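Local structure of GrpB family protein (Enterococcus faecalis, 2NRK) at residues 81-84 and 89-92; 71-74 and 79-82. The protein is of unknown function but belongs to the GrpB (UPF0157) family, which is grouped with the nucleotidyltransferase-like folds, so a nucleotide-related activity is possible though unproven. All coordinates share one frame; numbering follows the deposited sequence.

Contact 1 of 2, residues 81-84 and 89-92; sequences MGEF and RRYL
Met-81 (present as selenomethionine) and Gly-82 together face Tyr-91, and both backbone polar atoms of the tyrosine are used in the meeting. Met-81 N gives its hydrogen to Tyr-91 O at 2.8 Å, and Tyr-91 N returns one to Gly-82 O, also at 2.8 Å. The N-H of Gly-82 is satisfied through water 1, which accepts from Gly-82 N at 2.9 Å and donates to Tyr-91 O, so that carbonyl receives two hydrogens. Glycine suits position 82 because its phi is positive (67°).

Beyond this pairing, Arg-89 takes over, a buried residue whose long chain carries several N-H groups to the loop. A bend at its third torsion (chi3 62°) brings the guanidinium back to the carbonyls of Glu-83 and Phe-84: NE (at 3.1 Å) and NH2 grip Glu-83 O side-on, the oxygen lying in the guanidinium plane. One arginine thus serves two loop carbonyls, Glu-83 O with two N-H groups and Phe-84 O weakly, through NH2.

The flat ring of Tyr-91 suits its place beside Phe-84: the planes are nearly parallel (7°) but slid so far that they barely overlap; CD2 of Phe-84 meets CD2 of Tyr-91 at 3.6 Å. Met-81 CB comes to the edge of the same tyrosine ring. Arg-90 NH1 donates to Arg-89 O at 3.0 Å, nearly straight but from above the carbonyl plane, and through water 2 reaches Glu-83 OE2. The main partners of these charged ends lie nearby: Arg-90 NE forms a salt bridge with Asp-67, and Glu-83 OE2 accepts from Gly-88 N.

Two residues set against one between successive backbone bonds make a beta bulge, here where antiparallel strands 79-80 and 89-94 of a beta hairpin part into their connecting loop.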
loop_
_atom_site.group_PDB
_atom_site.type_symbol
_atom_site.label_atom_id
_atom_site.label_comp_id
_atom_site.label_asym_id
_atom_site.label_seq_id
_atom_site.Cartn_x
_atom_site.Cartn_y
_atom_site.Cartn_z
HETATM N N MSE A 81 0.672 -24.853 -3.842
HETATM C CA MSE A 81 1.951 -24.682 -4.556
HETATM C C MSE A 81 3.073 -24.016 -3.742
HETATM O O MSE A 81 4.205 -23.890 -4.241
HETATM C CB MSE A 81 1.744 -23.896 -5.876
HETATM C CG MSE A 81 0.801 -24.509 -6.929
HETATM SE SE MSE A 81 1.253 -26.283 -7.382
HETATM C CE MSE A 81 2.787 -25.971 -8.508
ATOM N N GLY A 82 2.789 -23.621 -2.495
ATOM C CA GLY A 82 3.789 -22.893 -1.714
ATOM C C GLY A 82 4.061 -21.530 -2.312
ATOM O O GLY A 82 3.164 -20.912 -2.921
ATOM N N GLU A 83 5.302 -21.068 -2.188
ATOM C CA GLU A 83 5.658 -19.759 -2.751
ATOM C C GLU A 83 5.604 -19.798 -4.277
ATOM O O GLU A 83 5.264 -18.786 -4.907
ATOM C CB GLU A 83 7.053 -19.339 -2.299
ATOM C CG GLU A 83 7.146 -19.052 -0.799
ATOM C CD GLU A 83 8.508 -18.502 -0.407
ATOM O OE1 GLU A 83 9.525 -18.893 -1.051
ATOM O OE2 GLU A 83 8.568 -17.712 0.570
ATOM N N PHE A 84 5.930 -20.955 -4.858
ATOM C CA PHE A 84 5.973 -21.094 -6.334
ATOM C C PHE A 84 6.741 -19.914 -6.981
ATOM O O PHE A 84 6.285 -19.267 -7.943
ATOM C CB PHE A 84 4.552 -21.250 -6.909
ATOM C CG PHE A 84 4.525 -21.774 -8.317
ATOM C CD1 PHE A 84 5.316 -22.863 -8.687
ATOM C CD2 PHE A 84 3.746 -21.149 -9.284
ATOM C CE1 PHE A 84 5.309 -23.350 -10.006
ATOM C CE2 PHE A 84 3.732 -21.643 -10.612
ATOM C CZ PHE A 84 4.515 -22.741 -10.961
ATOM N N ARG A 89 4.643 -15.621 -0.648
ATOM C CA ARG A 89 3.338 -16.009 -1.182
ATOM C C ARG A 89 2.984 -17.436 -0.769
ATOM O O ARG A 89 3.894 -18.261 -0.530
ATOM C CB ARG A 89 3.341 -15.898 -2.715
ATOM C CG ARG A 89 1.973 -16.239 -3.345
ATOM C CD ARG A 89 1.989 -15.951 -4.852
ATOM N NE ARG A 89 2.979 -16.787 -5.573
ATOM C CZ ARG A 89 3.011 -16.888 -6.906
ATOM N NH1 ARG A 89 2.119 -16.208 -7.644
ATOM N NH2 ARG A 89 3.921 -17.639 -7.523
ATOM N N ARG A 90 1.689 -17.711 -0.638
ATOM C CA ARG A 90 1.190 -19.088 -0.836
ATOM C C ARG A 90 0.253 -19.081 -2.017
ATOM O O ARG A 90 -0.727 -18.337 -2.022
ATOM C CB ARG A 90 0.513 -19.649 0.416
ATOM C CG ARG A 90 1.475 -19.752 1.607
ATOM C CD ARG A 90 2.651 -20.727 1.337
ATOM N NE ARG A 90 3.456 -20.919 2.548
ATOM C CZ ARG A 90 4.449 -20.118 2.933
ATOM N NH1 ARG A 90 4.808 -19.082 2.176
ATOM N NH2 ARG A 90 5.117 -20.382 4.087
ATOM N N TYR A 91 0.522 -19.942 -2.993
ATOM C CA TYR A 91 -0.203 -19.913 -4.240
ATOM C C TYR A 91 -1.012 -21.216 -4.328
ATOM O O TYR A 91 -0.479 -22.293 -4.019
ATOM C CB TYR A 91 0.808 -19.837 -5.386
ATOM C CG TYR A 91 0.210 -19.849 -6.779
ATOM C CD1 TYR A 91 -0.640 -18.828 -7.196
ATOM C CD2 TYR A 91 0.551 -20.849 -7.698
ATOM C CE1 TYR A 91 -1.168 -18.817 -8.517
ATOM C CE2 TYR A 91 0.027 -20.844 -9.017
ATOM C CZ TYR A 91 -0.841 -19.829 -9.388
ATOM O OH TYR A 91 -1.353 -19.845 -10.681
ATOM N N LEU A 92 -2.272 -21.095 -4.722
ATOM C CA LEU A 92 -3.147 -22.259 -4.934
ATOM C C LEU A 92 -3.682 -22.201 -6.349
ATOM O O LEU A 92 -4.023 -21.135 -6.845
ATOM C CB LEU A 92 -4.363 -22.242 -3.993
ATOM C CG LEU A 92 -4.217 -21.916 -2.500
ATOM C CD1 LEU A 92 -5.588 -21.893 -1.840
ATOM C CD2 LEU A 92 -3.355 -22.928 -1.854
HETATM O O HOH W 1 0.307 -22.636 -1.298
HETATM O O HOH W 2 7.092 -17.545 2.846
#

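Contact 2 of 2, residues 71-74 and 79-82; sequences WEFE and EYMG
Phe-73 sets CG anti to its carbonyl carbon (chi1 -69°), whereas Tyr-80 sets CG anti to its amide nitrogen (chi1 -169°). The first choice sends the phenyl ring off helix 70-75 towards the strand; the second swings the phenol ring across to meet it. The two side chains cross at a slant, and their contact is confined to one place: CD2 of Phe-73 approaches the edge of the tyrosine ring, near its plane, and lies 3.9 Å from Tyr-80 CE1. This is apolar packing of aromatic carbons.

Each residue type suits its position. Phe-73 is buried, and its wholly apolar ring is also covered by Leu-26, Ile-29 and Leu-30 of helix 14-30. Tyr-80 is only partly exposed and needs both characters: its ring carbons pack against Phe-73, while its hydroxyl extends beyond the apolar patch to hydrogen-bond with Asp-67.

Toward solvent the contact becomes polar. Tyr-80 N donates to water 3 over 2.9 Å, and the water donates to Glu-74 OE2 at 2.6 Å. The same carboxylate oxygen also accepts from Gln-70 NE2, one turn earlier along the helix. Glutamate fits here because an extended chain beyond CG lets OE2 reach out from the helix to the water held by Tyr-80 N.

Helix and strand thus rest on apolar surface and one water, with no direct hydrogen bond between them. The N-H of Tyr-80 points away from strand 89-94, with which Glu-79 and Met-81 make the pairing bonds, so water and Glu-74 serve it instead.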
loop_
_atom_site.group_PDB
_atom_site.type_symbol
_atom_site.label_atom_id
_atom_site.label_comp_id
_atom_site.label_asym_id
_atom_site.label_seq_id
_atom_site.Cartn_x
_atom_site.Cartn_y
_atom_site.Cartn_z
ATOM N N TRP A 71 -3.954 -29.242 3.470
ATOM C CA TRP A 71 -4.800 -30.403 3.124
ATOM C C TRP A 71 -6.299 -30.049 3.093
ATOM O O TRP A 71 -7.085 -30.711 2.401
ATOM C CB TRP A 71 -4.450 -31.601 4.031
ATOM C CG TRP A 71 -2.989 -31.840 3.860
ATOM C CD1 TRP A 71 -2.383 -32.522 2.844
ATOM C CD2 TRP A 71 -1.936 -31.241 4.630
ATOM N NE1 TRP A 71 -1.006 -32.405 2.953
ATOM C CE2 TRP A 71 -0.717 -31.627 4.044
ATOM C CE3 TRP A 71 -1.913 -30.426 5.772
ATOM C CZ2 TRP A 71 0.523 -31.246 4.574
ATOM C CZ3 TRP A 71 -0.665 -30.024 6.290
ATOM C CH2 TRP A 71 0.523 -30.443 5.678
ATOM N N GLU A 72 -6.684 -28.997 3.822
ATOM C CA GLU A 72 -8.039 -28.462 3.704
ATOM C C GLU A 72 -8.227 -27.864 2.306
ATOM O O GLU A 72 -9.265 -28.040 1.671
ATOM C CB GLU A 72 -8.302 -27.384 4.768
ATOM C CG GLU A 72 -8.400 -27.896 6.176
ATOM C CD GLU A 72 -9.646 -28.712 6.445
ATOM O OE1 GLU A 72 -10.565 -28.790 5.575
ATOM O OE2 GLU A 72 -9.697 -29.297 7.558
ATOM N N PHE A 73 -7.228 -27.127 1.819
ATOM C CA PHE A 73 -7.330 -26.601 0.469
ATOM C C PHE A 73 -7.342 -27.707 -0.585
ATOM O O PHE A 73 -8.096 -27.633 -1.558
ATOM C CB PHE A 73 -6.190 -25.653 0.179
ATOM C CG PHE A 73 -6.259 -24.375 0.955
ATOM C CD1 PHE A 73 -7.389 -23.527 0.854
ATOM C CD2 PHE A 73 -5.186 -23.990 1.752
ATOM C CE1 PHE A 73 -7.425 -22.319 1.582
ATOM C CE2 PHE A 73 -5.219 -22.772 2.481
ATOM C CZ PHE A 73 -6.343 -21.953 2.387
ATOM N N GLU A 74 -6.519 -28.738 -0.387
ATOM C CA GLU A 74 -6.538 -29.889 -1.306
ATOM C C GLU A 74 -7.927 -30.533 -1.334
ATOM O O GLU A 74 -8.382 -30.984 -2.385
ATOM C CB GLU A 74 -5.462 -30.916 -0.930
ATOM C CG GLU A 74 -4.033 -30.369 -1.114
ATOM C CD GLU A 74 -2.955 -31.425 -0.869
ATOM O OE1 GLU A 74 -3.312 -32.548 -0.468
ATOM O OE2 GLU A 74 -1.767 -31.106 -1.099
ATOM N N GLU A 79 -4.365 -27.530 -5.789
ATOM C CA GLU A 79 -2.973 -27.855 -5.632
ATOM C C GLU A 79 -2.334 -26.738 -4.806
ATOM O O GLU A 79 -2.457 -25.546 -5.137
ATOM C CB GLU A 79 -2.259 -27.880 -6.994
ATOM C CG GLU A 79 -2.440 -29.050 -7.866
ATOM C CD GLU A 79 -1.491 -28.908 -9.077
ATOM O OE1 GLU A 79 -1.862 -28.190 -10.030
ATOM O OE2 GLU A 79 -0.378 -29.457 -9.026
ATOM N N TYR A 80 -1.669 -27.137 -3.734
ATOM C CA TYR A 80 -1.051 -26.219 -2.795
ATOM C C TYR A 80 0.394 -25.998 -3.226
ATOM O O TYR A 80 1.236 -26.878 -3.040
ATOM C CB TYR A 80 -1.111 -26.812 -1.391
ATOM C CG TYR A 80 -0.728 -25.818 -0.323
ATOM C CD1 TYR A 80 -1.687 -24.947 0.210
ATOM C CD2 TYR A 80 0.574 -25.761 0.172
ATOM C CE1 TYR A 80 -1.363 -24.039 1.189
ATOM C CE2 TYR A 80 0.924 -24.829 1.171
ATOM C CZ TYR A 80 -0.058 -23.968 1.645
ATOM O OH TYR A 80 0.275 -23.059 2.614
HETATM N N MSE A 81 0.672 -24.853 -3.842
HETATM C CA MSE A 81 1.951 -24.682 -4.556
HETATM C C MSE A 81 3.073 -24.016 -3.742
HETATM O O MSE A 81 4.205 -23.890 -4.241
HETATM C CB MSE A 81 1.744 -23.896 -5.876
HETATM C CG MSE A 81 0.801 -24.509 -6.929
HETATM SE SE MSE A 81 1.253 -26.283 -7.382
HETATM C CE MSE A 81 2.787 -25.971 -8.508
ATOM N N GLY A 82 2.789 -23.621 -2.495
ATOM C CA GLY A 82 3.789 -22.893 -1.714
ATOM C C GLY A 82 4.061 -21.530 -2.312
ATOM O O GLY A 82 3.164 -20.912 -2.921
HETATM O O HOH W 3 -1.194 -29.962 -3.387
#

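How the contacts relate
The two contacts lie about 9 Å apart, centre to centre, on the same side of the chain's centre, and share Met-81 and Gly-82. Along the chain, helix 70-75 comes first, then strand 79-80, the loop holding 81-84, and strand 89-94. Contact 1 joins this loop to strand 89-94, while contact 2 packs the helix on strand 79-80, an outermost strand of the mixed sheet. Leu-92, whose side chain points away from segment 81-84, instead packs on Tyr-80 and Phe-73 of contact 2, its CD1 3.6 Å from Phe-73 CD1. Asp-67 binds both Tyr-80 and Arg-90. The aromatic packing of the two contacts thus uses opposite faces of the hairpin at the sheet's margin.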